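Local coordinates for protein aldolase (Klebsiella pneumoniae, PDB 6VOQ) that is a zinc-binding member of the class II aldolase and adducin family, found as an assembly of four chains, at residues H79-L84 with R141-L146; I115-P120 with D201-L206. All coordinates share one frame; numbering follows the deposited sequence.

Contact 1 (H79-L84 with R141-L146); sequences HRAVYL and RIAQAL
Ala81 meets Ala143, and Val82 meets Leu146, where two helices of the AraD-like alpha-beta fold, 76-83 and 140-149, pack side by side. The segments run nearly parallel, with axes 8.2 Å apart at closest approach and a signed crossing angle of -22°. The close spacing is consistent with an alanine on each helix where the CA atoms come nearest.

The apolar part is carried by methyl and methylene groups. Ala81 CB points toward the partner helix and lies 3.9 Å from Ala143 CB, one methyl against the other. Just under one turn further along 140-149, Leu146 also points toward the partner helix, and its side chain crosses that of Val82 obliquely. Val82 has CG1 anti to its backbone N (chi1 177°); this leaves CG2, the branch beside that N, to reach Leu146 CB at 4.1 Å. The side chain of Phe78, one turn before Val82, joins the same seam, touching Ala143 and Leu146.

Hydrogen bonds do not cross the interface; the polar groups of 79-84 are used on other sides of the helix. His79 ND1 and Tyr83 OH both bond to Ser32 OG, while Val82 and His79 rest on Ile92 of strand 91-94. The helix is thus held between the sheet and 140-149.

The closest approach across the seam is to the backbone: the methyl carbon Ala81 CB sits 3.3 Å from Ala143 O, a tight van der Waals contact.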
ATOM      1  N   HIS A  79     -26.876 -10.306   2.994  1.00 35.27           N
ATOM      2  CA  HIS A  79     -26.190 -11.593   2.973  1.00 26.10           C
ATOM      3  C   HIS A  79     -27.198 -12.731   2.890  1.00 30.28           C
ATOM      4  O   HIS A  79     -27.075 -13.626   2.047  1.00 35.34           O
ATOM      5  CB  HIS A  79     -25.345 -11.759   4.229  1.00 38.40           C
ATOM      6  CG  HIS A  79     -24.058 -11.008   4.207  1.00 34.15           C
ATOM      7  ND1 HIS A  79     -22.839 -11.624   4.397  1.00 31.63           N
ATOM      8  CD2 HIS A  79     -23.797  -9.689   4.050  1.00 31.26           C
ATOM      9  CE1 HIS A  79     -21.881 -10.717   4.346  1.00 32.65           C
ATOM     10  NE2 HIS A  79     -22.435  -9.536   4.134  1.00 36.27           N
ATOM     11  N   ARG A  80     -28.196 -12.717   3.781  1.00 30.12           N
ATOM     12  CA  ARG A  80     -29.183 -13.791   3.837  1.00 34.70           C
ATOM     13  C   ARG A  80     -29.924 -13.942   2.523  1.00 33.37           C
ATOM     14  O   ARG A  80     -30.177 -15.069   2.087  1.00 38.17           O
ATOM     15  CB  ARG A  80     -30.182 -13.533   4.967  1.00 36.90           C
ATOM     16  CG  ARG A  80     -29.535 -13.482   6.341  1.00 45.16           C
ATOM     17  CD  ARG A  80     -30.562 -13.478   7.452  1.00 45.49           C
ATOM     18  NE  ARG A  80     -31.095 -12.148   7.705  1.00 45.25           N
ATOM     19  CZ  ARG A  80     -32.336 -11.770   7.418  1.00 46.35           C
ATOM     20  NH1 ARG A  80     -33.188 -12.624   6.862  1.00 43.88           N
ATOM     21  NH2 ARG A  80     -32.727 -10.534   7.698  1.00 48.70           N
ATOM     22  N   ALA A  81     -30.280 -12.826   1.880  1.00 33.59           N
ATOM     23  CA  ALA A  81     -30.962 -12.892   0.594  1.00 39.16           C
ATOM     24  C   ALA A  81     -30.198 -13.752  -0.403  1.00 35.76           C
ATOM     25  O   ALA A  81     -30.808 -14.534  -1.139  1.00 39.74           O
ATOM     26  CB  ALA A  81     -31.174 -11.484   0.035  1.00 28.86           C
ATOM     27  N   VAL A  82     -28.867 -13.655  -0.411  1.00 27.65           N
ATOM     28  CA  VAL A  82     -28.067 -14.479  -1.314  1.00 32.22           C
ATOM     29  C   VAL A  82     -28.171 -15.954  -0.934  1.00 31.73           C
ATOM     30  O   VAL A  82     -28.433 -16.811  -1.784  1.00 30.17           O
ATOM     31  CB  VAL A  82     -26.605 -14.005  -1.319  1.00 26.31           C
ATOM     32  CG1 VAL A  82     -25.761 -14.913  -2.218  1.00 26.13           C
ATOM     33  CG2 VAL A  82     -26.523 -12.558  -1.754  1.00 25.36           C
ATOM     34  N   TYR A  83     -27.938 -16.271   0.342  1.00 31.37           N
ATOM     35  CA  TYR A  83     -28.007 -17.659   0.789  1.00 37.29           C
ATOM     36  C   TYR A  83     -29.349 -18.287   0.448  1.00 36.26           C
ATOM     37  O   TYR A  83     -29.406 -19.449   0.043  1.00 36.30           O
ATOM     38  CB  TYR A  83     -27.774 -17.756   2.296  1.00 39.19           C
ATOM     39  CG  TYR A  83     -26.364 -17.466   2.736  1.00 36.70           C
ATOM     40  CD1 TYR A  83     -25.351 -18.385   2.520  1.00 31.39           C
ATOM     41  CD2 TYR A  83     -26.048 -16.274   3.388  1.00 28.18           C
ATOM     42  CE1 TYR A  83     -24.059 -18.122   2.934  1.00 31.71           C
ATOM     43  CE2 TYR A  83     -24.759 -15.997   3.788  1.00 27.50           C
ATOM     44  CZ  TYR A  83     -23.770 -16.927   3.567  1.00 27.57           C
ATOM     45  OH  TYR A  83     -22.482 -16.674   3.974  1.00 30.56           O
ATOM     46  N   LEU A  84     -30.441 -17.535   0.618  1.00 34.58           N
ATOM     47  CA  LEU A  84     -31.784 -18.065   0.423  1.00 32.84           C
ATOM     48  C   LEU A  84     -32.111 -18.346  -1.037  1.00 37.11           C
ATOM     49  O   LEU A  84     -33.163 -18.935  -1.308  1.00 42.59           O
ATOM     50  CB  LEU A  84     -32.815 -17.098   1.006  1.00 43.81           C
ATOM     51  CG  LEU A  84     -32.898 -17.025   2.525  1.00 40.29           C
ATOM     52  CD1 LEU A  84     -33.625 -15.758   2.926  1.00 34.97           C
ATOM     53  CD2 LEU A  84     -33.614 -18.255   3.082  1.00 35.27           C
ATOM     54  N   ARG A 141     -34.904  -2.945  -1.025  1.00 38.44           N
ATOM     55  CA  ARG A 141     -34.631  -3.201  -2.435  1.00 39.58           C
ATOM     56  C   ARG A 141     -33.227  -3.746  -2.668  1.00 41.40           C
ATOM     57  O   ARG A 141     -32.990  -4.401  -3.692  1.00 41.30           O
ATOM     58  CB  ARG A 141     -34.838  -1.928  -3.251  1.00 38.32           C
ATOM     59  CG  ARG A 141     -36.285  -1.677  -3.624  1.00 43.11           C
ATOM     60  CD  ARG A 141     -36.470  -0.291  -4.189  1.00 44.61           C
ATOM     61  NE  ARG A 141     -36.071   0.749  -3.246  1.00 45.52           N
ATOM     62  CZ  ARG A 141     -36.211   2.048  -3.485  1.00 53.57           C
ATOM     63  NH1 ARG A 141     -36.737   2.456  -4.629  1.00 53.05           N
ATOM     64  NH2 ARG A 141     -35.820   2.941  -2.588  1.00 54.19           N
ATOM     65  N   ILE A 142     -32.290  -3.497  -1.755  1.00 35.69           N
ATOM     66  CA  ILE A 142     -30.958  -4.066  -1.918  1.00 32.13           C
ATOM     67  C   ILE A 142     -31.034  -5.580  -1.828  1.00 31.71           C
ATOM     68  O   ILE A 142     -30.687  -6.290  -2.776  1.00 35.93           O
ATOM     69  CB  ILE A 142     -29.986  -3.476  -0.886  1.00 37.01           C
ATOM     70  CG1 ILE A 142     -29.903  -1.957  -1.069  1.00 40.66           C
ATOM     71  CG2 ILE A 142     -28.614  -4.116  -1.035  1.00 32.37           C
ATOM     72  CD1 ILE A 142     -29.121  -1.242   0.005  1.00 40.34           C
ATOM     73  N   ALA A 143     -31.550  -6.089  -0.707  1.00 31.32           N
ATOM     74  CA  ALA A 143     -31.758  -7.526  -0.544  1.00 34.85           C
ATOM     75  C   ALA A 143     -32.649  -8.113  -1.638  1.00 39.09           C
ATOM     76  O   ALA A 143     -32.422  -9.248  -2.078  1.00 43.13           O
ATOM     77  CB  ALA A 143     -32.360  -7.810   0.832  1.00 29.08           C
ATOM     78  N   GLN A 144     -33.658  -7.368  -2.091  1.00 32.99           N
ATOM     79  CA  GLN A 144     -34.535  -7.888  -3.134  1.00 41.09           C
ATOM     80  C   GLN A 144     -33.756  -8.122  -4.418  1.00 36.83           C
ATOM     81  O   GLN A 144     -33.868  -9.179  -5.043  1.00 39.27           O
ATOM     82  CB  GLN A 144     -35.705  -6.931  -3.375  1.00 42.20           C
ATOM     83  CG  GLN A 144     -36.682  -6.809  -2.204  1.00 49.67           C
ATOM     84  CD  GLN A 144     -37.593  -5.581  -2.319  1.00 62.42           C
ATOM     85  OE1 GLN A 144     -37.747  -5.007  -3.398  1.00 64.47           O
ATOM     86  NE2 GLN A 144     -38.186  -5.174  -1.202  1.00 61.81           N
ATOM     87  N   ALA A 145     -32.942  -7.144  -4.813  1.00 34.05           N
ATOM     88  CA  ALA A 145     -32.141  -7.285  -6.023  1.00 31.83           C
ATOM     89  C   ALA A 145     -31.185  -8.467  -5.915  1.00 29.60           C
ATOM     90  O   ALA A 145     -31.070  -9.270  -6.849  1.00 35.60           O
ATOM     91  CB  ALA A 145     -31.379  -5.985  -6.288  1.00 26.33           C
ATOM     92  N   LEU A 146     -30.519  -8.607  -4.765  1.00 28.78           N
ATOM     93  CA  LEU A 146     -29.581  -9.704  -4.561  1.00 27.62           C
ATOM     94  C   LEU A 146     -30.277 -11.062  -4.600  1.00 35.00           C
ATOM     95  O   LEU A 146     -29.762 -12.011  -5.205  1.00 32.76           O
ATOM     96  CB  LEU A 146     -28.844  -9.508  -3.242  1.00 29.04           C
ATOM     97  CG  LEU A 146     -27.800  -8.388  -3.314  1.00 31.38           C
ATOM     98  CD1 LEU A 146     -26.973  -8.338  -2.032  1.00 32.90           C
ATOM     99  CD2 LEU A 146     -26.911  -8.607  -4.508  1.00 25.90           C
TER

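Contact 2 (I115-P120 with D201-L206); sequences IRPFTP and DEVKEL
Pro117 and Pro120, both on the irregular segment 115-120, press against Val203 and Leu206 near the C-terminal end of the chain, making two separate apolar touches. In the first, the Pro117 ring presents its CG to Val203 CG2 at 3.8 Å, the two side chains crossing at about a right angle. Val203 holds CG1 anti to the backbone N (chi1 179°), which leaves CG2 as the branch that meets the ring.

The second touch is broader. Leu206 points toward the proline segment and applies both of its methyls to one corner of Pro120: CD1 lies 3.7 Å from Pro120 CB and equally near Pro120 CA, while CD2 stands 4.0 Å from the same CB. Both methyls come from one side of Pro120, and neither lies against its CG. No hydrogen bond crosses between the segments; the direct contact between them is apolar.

Within 201-206, Glu205 N bonds to Asp201 O at 3.1 Å, and Leu206 N bonds to Val203 O at 3.3 Å, a tighter turn that brings Leu206 round beside Val203. Further out, Leu198 links the two sides: it shares backbone hydrogen bonding with Pro117 and packs on both Val203 and Leu206. A second subunit closes over the loop, its Asn160 ND2 bonding to Phe118 O and its Tyr134 packing on Pro120.

In the chain's own fold, Val123 of helix 121-125 touches Pro117, Val203 and Leu206, whereas Phe118 points away from 201-206, and its side chain packs on Leu186 and Ile187 of helix 170-190, placing the proline loop between that long helix and helix 200-204.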
ATOM      1  N   ILE A 115     -17.559  -6.066 -15.529  1.00 35.04           N
ATOM      2  CA  ILE A 115     -16.129  -6.254 -15.718  1.00 38.22           C
ATOM      3  C   ILE A 115     -15.909  -6.896 -17.083  1.00 35.37           C
ATOM      4  O   ILE A 115     -16.213  -8.074 -17.289  1.00 37.05           O
ATOM      5  CB  ILE A 115     -15.511  -7.088 -14.594  1.00 43.50           C
ATOM      6  CG1 ILE A 115     -15.903  -6.490 -13.243  1.00 45.10           C
ATOM      7  CG2 ILE A 115     -14.009  -7.084 -14.728  1.00 41.96           C
ATOM      8  CD1 ILE A 115     -15.156  -7.047 -12.094  1.00 40.57           C
ATOM      9  N   ARG A 116     -15.386  -6.122 -18.013  1.00 34.88           N
ATOM     10  CA  ARG A 116     -14.999  -6.612 -19.325  1.00 31.95           C
ATOM     11  C   ARG A 116     -13.650  -7.319 -19.233  1.00 37.59           C
ATOM     12  O   ARG A 116     -12.626  -6.669 -18.995  1.00 43.62           O
ATOM     13  CB  ARG A 116     -14.930  -5.451 -20.308  1.00 28.95           C
ATOM     14  CG  ARG A 116     -14.758  -5.846 -21.754  1.00 36.33           C
ATOM     15  CD  ARG A 116     -14.890  -4.589 -22.570  1.00 37.80           C
ATOM     16  NE  ARG A 116     -14.404  -4.707 -23.935  1.00 36.86           N
ATOM     17  CZ  ARG A 116     -14.064  -3.661 -24.676  1.00 36.07           C
ATOM     18  NH1 ARG A 116     -14.136  -2.433 -24.158  1.00 27.79           N
ATOM     19  NH2 ARG A 116     -13.643  -3.842 -25.920  1.00 29.99           N
ATOM     20  N   PRO A 117     -13.602  -8.634 -19.450  1.00 32.82           N
ATOM     21  CA  PRO A 117     -12.419  -9.409 -19.042  1.00 30.29           C
ATOM     22  C   PRO A 117     -11.209  -9.195 -19.950  1.00 35.60           C
ATOM     23  O   PRO A 117     -11.290  -9.310 -21.177  1.00 32.88           O
ATOM     24  CB  PRO A 117     -12.918 -10.861 -19.090  1.00 30.58           C
ATOM     25  CG  PRO A 117     -14.039 -10.847 -20.058  1.00 34.75           C
ATOM     26  CD  PRO A 117     -14.697  -9.498 -19.928  1.00 30.34           C
ATOM     27  N   PHE A 118     -10.073  -8.880 -19.314  1.00 32.01           N
ATOM     28  CA  PHE A 118      -8.754  -8.877 -19.936  1.00 32.90           C
ATOM     29  C   PHE A 118      -7.788  -9.816 -19.229  1.00 34.60           C
ATOM     30  O   PHE A 118      -6.606  -9.828 -19.570  1.00 31.82           O
ATOM     31  CB  PHE A 118      -8.152  -7.463 -19.944  1.00 32.52           C
ATOM     32  CG  PHE A 118      -8.282  -6.749 -18.631  1.00 29.95           C
ATOM     33  CD1 PHE A 118      -7.384  -6.992 -17.598  1.00 30.02           C
ATOM     34  CD2 PHE A 118      -9.316  -5.847 -18.419  1.00 28.49           C
ATOM     35  CE1 PHE A 118      -7.509  -6.342 -16.375  1.00 31.17           C
ATOM     36  CE2 PHE A 118      -9.445  -5.190 -17.203  1.00 30.87           C
ATOM     37  CZ  PHE A 118      -8.543  -5.441 -16.175  1.00 28.54           C
ATOM     38  N   THR A 119      -8.246 -10.552 -18.222  1.00 33.78           N
ATOM     39  CA  THR A 119      -7.510 -11.614 -17.554  1.00 31.88           C
ATOM     40  C   THR A 119      -8.479 -12.751 -17.337  1.00 36.12           C
ATOM     41  O   THR A 119      -9.688 -12.524 -17.189  1.00 37.94           O
ATOM     42  CB  THR A 119      -6.933 -11.167 -16.208  1.00 34.08           C
ATOM     43  OG1 THR A 119      -7.949 -10.479 -15.465  1.00 43.22           O
ATOM     44  CG2 THR A 119      -5.749 -10.253 -16.420  1.00 34.46           C
ATOM     45  N   PRO A 120      -8.002 -14.004 -17.336  1.00 39.61           N
ATOM     46  CA  PRO A 120      -8.922 -15.148 -17.323  1.00 44.17           C
ATOM     47  C   PRO A 120      -9.530 -15.470 -15.967  1.00 42.36           C
ATOM     48  O   PRO A 120     -10.541 -16.182 -15.919  1.00 43.34           O
ATOM     49  CB  PRO A 120      -8.031 -16.306 -17.798  1.00 44.14           C
ATOM     50  CG  PRO A 120      -6.691 -15.932 -17.319  1.00 39.49           C
ATOM     51  CD  PRO A 120      -6.596 -14.432 -17.437  1.00 43.14           C
ATOM     52  N   ASP A 201     -14.062 -15.871 -27.972  1.00 51.10           N
ATOM     53  CA  ASP A 201     -13.766 -17.299 -27.861  1.00 50.92           C
ATOM     54  C   ASP A 201     -12.896 -17.579 -26.649  1.00 47.42           C
ATOM     55  O   ASP A 201     -13.054 -18.612 -25.989  1.00 48.39           O
ATOM     56  CB  ASP A 201     -13.093 -17.811 -29.133  1.00 55.94           C
ATOM     57  CG  ASP A 201     -13.841 -17.398 -30.384  1.00 72.55           C
ATOM     58  OD1 ASP A 201     -13.699 -16.220 -30.798  1.00 81.74           O
ATOM     59  OD2 ASP A 201     -14.575 -18.240 -30.944  1.00 73.32           O
ATOM     60  N   GLU A 202     -11.977 -16.664 -26.335  1.00 46.73           N
ATOM     61  CA  GLU A 202     -11.153 -16.824 -25.144  1.00 41.97           C
ATOM     62  C   GLU A 202     -11.979 -16.775 -23.855  1.00 38.63           C
ATOM     63  O   GLU A 202     -11.594 -17.391 -22.856  1.00 33.99           O
ATOM     64  CB  GLU A 202     -10.059 -15.762 -25.139  1.00 35.82           C
ATOM     65  CG  GLU A 202      -8.950 -16.063 -26.129  1.00 37.63           C
ATOM     66  CD  GLU A 202      -8.034 -14.883 -26.374  1.00 42.92           C
ATOM     67  OE1 GLU A 202      -6.927 -15.100 -26.910  1.00 44.28           O
ATOM     68  OE2 GLU A 202      -8.418 -13.743 -26.030  1.00 44.99           O
ATOM     69  N   VAL A 203     -13.114 -16.069 -23.857  1.00 37.71           N
ATOM     70  CA  VAL A 203     -13.951 -16.022 -22.662  1.00 40.12           C
ATOM     71  C   VAL A 203     -14.801 -17.279 -22.545  1.00 48.41           C
ATOM     72  O   VAL A 203     -15.061 -17.766 -21.439  1.00 52.55           O
ATOM     73  CB  VAL A 203     -14.822 -14.755 -22.662  1.00 42.06           C
ATOM     74  CG1 VAL A 203     -15.699 -14.728 -21.424  1.00 41.87           C
ATOM     75  CG2 VAL A 203     -13.950 -13.489 -22.744  1.00 34.67           C
ATOM     76  N   LYS A 204     -15.261 -17.821 -23.672  1.00 46.52           N
ATOM     77  CA  LYS A 204     -16.064 -19.030 -23.623  1.00 47.22           C
ATOM     78  C   LYS A 204     -15.240 -20.237 -23.196  1.00 52.46           C
ATOM     79  O   LYS A 204     -15.789 -21.167 -22.597  1.00 61.09           O
ATOM     80  CB  LYS A 204     -16.725 -19.274 -24.984  1.00 53.75           C
ATOM     81  CG  LYS A 204     -17.836 -20.316 -24.952  1.00 67.36           C
ATOM     82  CD  LYS A 204     -19.000 -19.936 -25.864  1.00 81.20           C
ATOM     83  CE  LYS A 204     -19.771 -18.728 -25.326  1.00 80.34           C
ATOM     84  NZ  LYS A 204     -21.006 -19.138 -24.588  1.00 79.72           N
ATOM     85  N   GLU A 205     -13.930 -20.232 -23.467  1.00 48.13           N
ATOM     86  CA  GLU A 205     -13.077 -21.341 -23.060  1.00 47.89           C
ATOM     87  C   GLU A 205     -13.017 -21.508 -21.549  1.00 49.03           C
ATOM     88  O   GLU A 205     -12.668 -22.594 -21.073  1.00 48.87           O
ATOM     89  CB  GLU A 205     -11.652 -21.142 -23.568  1.00 52.59           C
ATOM     90  CG  GLU A 205     -11.459 -21.277 -25.047  1.00 63.70           C
ATOM     91  CD  GLU A 205     -10.260 -20.480 -25.530  1.00 64.17           C
ATOM     92  OE1 GLU A 205     -10.293 -20.013 -26.694  1.00 77.61           O
ATOM     93  OE2 GLU A 205      -9.295 -20.314 -24.748  1.00 46.69           O
ATOM     94  N   LEU A 206     -13.331 -20.457 -20.790  1.00 46.49           N
ATOM     95  CA  LEU A 206     -13.091 -20.415 -19.354  1.00 42.86           C
ATOM     96  C   LEU A 206     -14.341 -20.714 -18.535  1.00 45.90           C
ATOM     97  O   LEU A 206     -14.509 -20.167 -17.445  1.00 55.96           O
ATOM     98  CB  LEU A 206     -12.518 -19.054 -18.959  1.00 43.70           C
ATOM     99  CG  LEU A 206     -11.356 -18.547 -19.809  1.00 39.79           C
ATOM    100  CD1 LEU A 206     -11.163 -17.053 -19.609  1.00 34.28           C
ATOM    101  CD2 LEU A 206     -10.091 -19.297 -19.446  1.00 36.28           C
TER

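How the contacts relate
Contacts 1 and 2 are separate regions of one chain: their centres lie 27 Å apart and their nearest atoms about 14 Å, without touching. Their segments alternate in sequence, 115-120 falling between the two halves of contact 1. Neither contact supplies a zinc ligand: the side chain of Leu146 is about 10 Å from a zinc ion, that of Pro120 about 8 Å from one. Contact 1 belongs to the body of the subunit, its first helix starting directly after the zinc ligand Glu75. Contact 2 lies farther from the centre of the chain (21 Å against 12 Å) and meets a second subunit, where Asn160 precedes the ligand His161, consistent with a position beside that subunit's metal site.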